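Chitinase (Chromobacterium violaceum, PDB 4TXG) is a family GH18 chitinase that probably binds chitin and hydrolyses its glycosidic bonds. Local coordinates at residues Pro113-Gly117 and Asn118-Arg122. Sequence-based numbering, arbitrary orientation.
Sequences PPPTG and NALCR
Pro115 lies against Ala119 and Leu120 where the extended, proline-rich segment 113-117 curls into a short 3-10 turn. The tight part is small and apolar. CB of the proline meets Ala119 CB at 4.0 Å. Its CG meets Leu120 CD2 at 3.8 Å, with the ring and the leucine side chain crossing at about a right angle. The same methyl, CD2, also rests on the backbone, 3.5 Å from Pro115 O, while CB of Leu120 packs 3.4 Å from Gly117 O. A chi1 of -69° sets CG of Leu120 opposite its own carbonyl carbon and brings the isobutyl group back over Gly117 O.

Two backbone bonds fix the curl. Ala119 N donates to Thr116 O over 3.1 Å, rather bent at 139°. Leu120 N reaches Gly117 O over the same 3.1 Å, straighter at 156°. Both donors stand above the carbonyl plane, off the lone pairs. Gly117 makes the bend itself with a positive phi, which glycine accepts readily.

Asn118 and the buried Cys121 belong to the firmly held side. The asparagine amide is gripped at both ends, OD1 by Cys137 N and ND2 by Asp133 OD1. Cys121 forms a disulfide with Cys137, so side-chain amide and sulfur tie the turn to the same part of the following loop. The solvent side is looser: Thr116 and Gly117 are exposed, the threonine with its CB bond pointing away from the turn, and Leu120, exposed as well, makes its methyl contact at the edge.

Pro115 additionally touches Tyr786 near the C-terminus. The turn is peripheral, its centre about 29 Å from the centre of the chain, in the loop leading to strand 155-161, which belongs to the (β/α)8 (TIM) barrel of the GH18 domain.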
ATOM      1  N   PRO A 113      23.613 -13.321  24.321  1.00 30.30           N
ATOM      2  CA  PRO A 113      23.816 -11.926  24.743  1.00 32.69           C
ATOM      3  C   PRO A 113      22.608 -11.046  24.412  1.00 29.14           C
ATOM      4  O   PRO A 113      22.140 -11.070  23.276  1.00 25.27           O
ATOM      5  CB  PRO A 113      25.039 -11.486  23.933  1.00 34.53           C
ATOM      6  CG  PRO A 113      25.759 -12.756  23.616  1.00 36.69           C
ATOM      7  CD  PRO A 113      24.687 -13.790  23.430  1.00 32.75           C
ATOM      8  N   PRO A 114      22.112 -10.281  25.399  1.00 29.91           N
ATOM      9  CA  PRO A 114      20.932  -9.429  25.211  1.00 27.87           C
ATOM     10  C   PRO A 114      21.193  -8.302  24.218  1.00 25.76           C
ATOM     11  O   PRO A 114      22.351  -7.933  24.010  1.00 25.34           O
ATOM     12  CB  PRO A 114      20.671  -8.860  26.614  1.00 28.43           C
ATOM     13  CG  PRO A 114      21.459  -9.708  27.547  1.00 32.45           C
ATOM     14  CD  PRO A 114      22.637 -10.202  26.771  1.00 31.77           C
ATOM     15  N   PRO A 115      20.128  -7.753  23.616  1.00 23.36           N
ATOM     16  CA  PRO A 115      20.301  -6.622  22.699  1.00 23.76           C
ATOM     17  C   PRO A 115      20.773  -5.388  23.453  1.00 24.52           C
ATOM     18  O   PRO A 115      20.351  -5.173  24.590  1.00 24.60           O
ATOM     19  CB  PRO A 115      18.899  -6.413  22.123  1.00 23.85           C
ATOM     20  CG  PRO A 115      17.981  -6.953  23.169  1.00 21.80           C
ATOM     21  CD  PRO A 115      18.710  -8.107  23.803  1.00 21.59           C
ATOM     22  N   THR A 116      21.661  -4.608  22.847  1.00 22.59           N
ATOM     23  CA  THR A 116      22.096  -3.358  23.459  1.00 23.24           C
ATOM     24  C   THR A 116      22.078  -2.236  22.439  1.00 20.66           C
ATOM     25  O   THR A 116      21.963  -2.479  21.239  1.00 20.98           O
ATOM     26  CB  THR A 116      23.520  -3.456  24.059  1.00 26.60           C
ATOM     27  OG1 THR A 116      24.477  -3.648  23.012  1.00 28.22           O
ATOM     28  CG2 THR A 116      23.616  -4.598  25.066  1.00 29.35           C
ATOM     29  N   GLY A 117      22.201  -1.009  22.927  1.00 20.54           N
ATOM     30  CA  GLY A 117      22.266   0.154  22.062  1.00 21.47           C
ATOM     31  C   GLY A 117      21.112   0.243  21.082  1.00 18.17           C
ATOM     32  O   GLY A 117      19.947   0.093  21.456  1.00 16.79           O
ATOM     33  N   ASN A 118      21.441   0.455  19.813  1.00 18.22           N
ATOM     34  CA  ASN A 118      20.426   0.653  18.784  1.00 17.28           C
ATOM     35  C   ASN A 118      19.509  -0.548  18.578  1.00 17.06           C
ATOM     36  O   ASN A 118      18.369  -0.401  18.124  1.00 16.69           O
ATOM     37  CB  ASN A 118      21.106   1.019  17.466  1.00 17.99           C
ATOM     38  CG  ASN A 118      21.507   2.473  17.409  1.00 20.98           C
ATOM     39  OD1 ASN A 118      20.669   3.362  17.557  1.00 20.68           O
ATOM     40  ND2 ASN A 118      22.799   2.729  17.197  1.00 19.99           N
ATOM     41  N   ALA A 119      19.992  -1.735  18.926  1.00 15.41           N
ATOM     42  CA  ALA A 119      19.190  -2.939  18.756  1.00 16.17           C
ATOM     43  C   ALA A 119      17.943  -2.920  19.642  1.00 16.43           C
ATOM     44  O   ALA A 119      16.962  -3.610  19.367  1.00 17.87           O
ATOM     45  CB  ALA A 119      20.023  -4.169  19.041  1.00 18.15           C
ATOM     46  N   LEU A 120      17.980  -2.118  20.703  1.00 14.80           N
ATOM     47  CA  LEU A 120      16.833  -1.984  21.594  1.00 16.20           C
ATOM     48  C   LEU A 120      15.688  -1.180  20.959  1.00 17.59           C
ATOM     49  O   LEU A 120      14.577  -1.155  21.489  1.00 16.16           O
ATOM     50  CB  LEU A 120      17.267  -1.331  22.909  1.00 16.11           C
ATOM     51  CG  LEU A 120      18.172  -2.217  23.760  1.00 18.44           C
ATOM     52  CD1 LEU A 120      18.822  -1.413  24.879  1.00 21.23           C
ATOM     53  CD2 LEU A 120      17.365  -3.369  24.321  1.00 20.60           C
ATOM     54  N   CYS A 121      15.957  -0.542  19.825  1.00 14.12           N
ATOM     55  CA  CYS A 121      14.951   0.277  19.149  1.00  9.99           C
ATOM     56  C   CYS A 121      14.514  -0.299  17.803  1.00  9.51           C
ATOM     57  O   CYS A 121      13.833   0.378  17.034  1.00 11.52           O
ATOM     58  CB  CYS A 121      15.482   1.697  18.942  1.00 14.31           C
ATOM     59  SG  CYS A 121      15.883   2.550  20.485  1.00 17.22           S
ATOM     60  N   ARG A 122      14.896  -1.535  17.505  1.00 10.09           N
ATOM     61  CA  ARG A 122      14.519  -2.111  16.218  1.00  9.93           C
ATOM     62  C   ARG A 122      13.014  -2.388  16.187  1.00 10.84           C
ATOM     63  O   ARG A 122      12.485  -2.981  17.122  1.00 10.90           O
ATOM     64  CB  ARG A 122      15.309  -3.402  15.945  1.00 10.81           C
ATOM     65  CG  ARG A 122      14.987  -4.021  14.596  1.00 12.84           C
ATOM     66  CD  ARG A 122      15.838  -5.266  14.305  1.00 12.83           C
ATOM     67  NE  ARG A 122      15.761  -6.246  15.383  1.00 17.97           N
ATOM     68  CZ  ARG A 122      14.826  -7.188  15.483  1.00 30.45           C
ATOM     69  NH1 ARG A 122      13.871  -7.298  14.560  1.00 27.42           N
ATOM     70  NH2 ARG A 122      14.844  -8.030  16.511  1.00 32.90           N
TER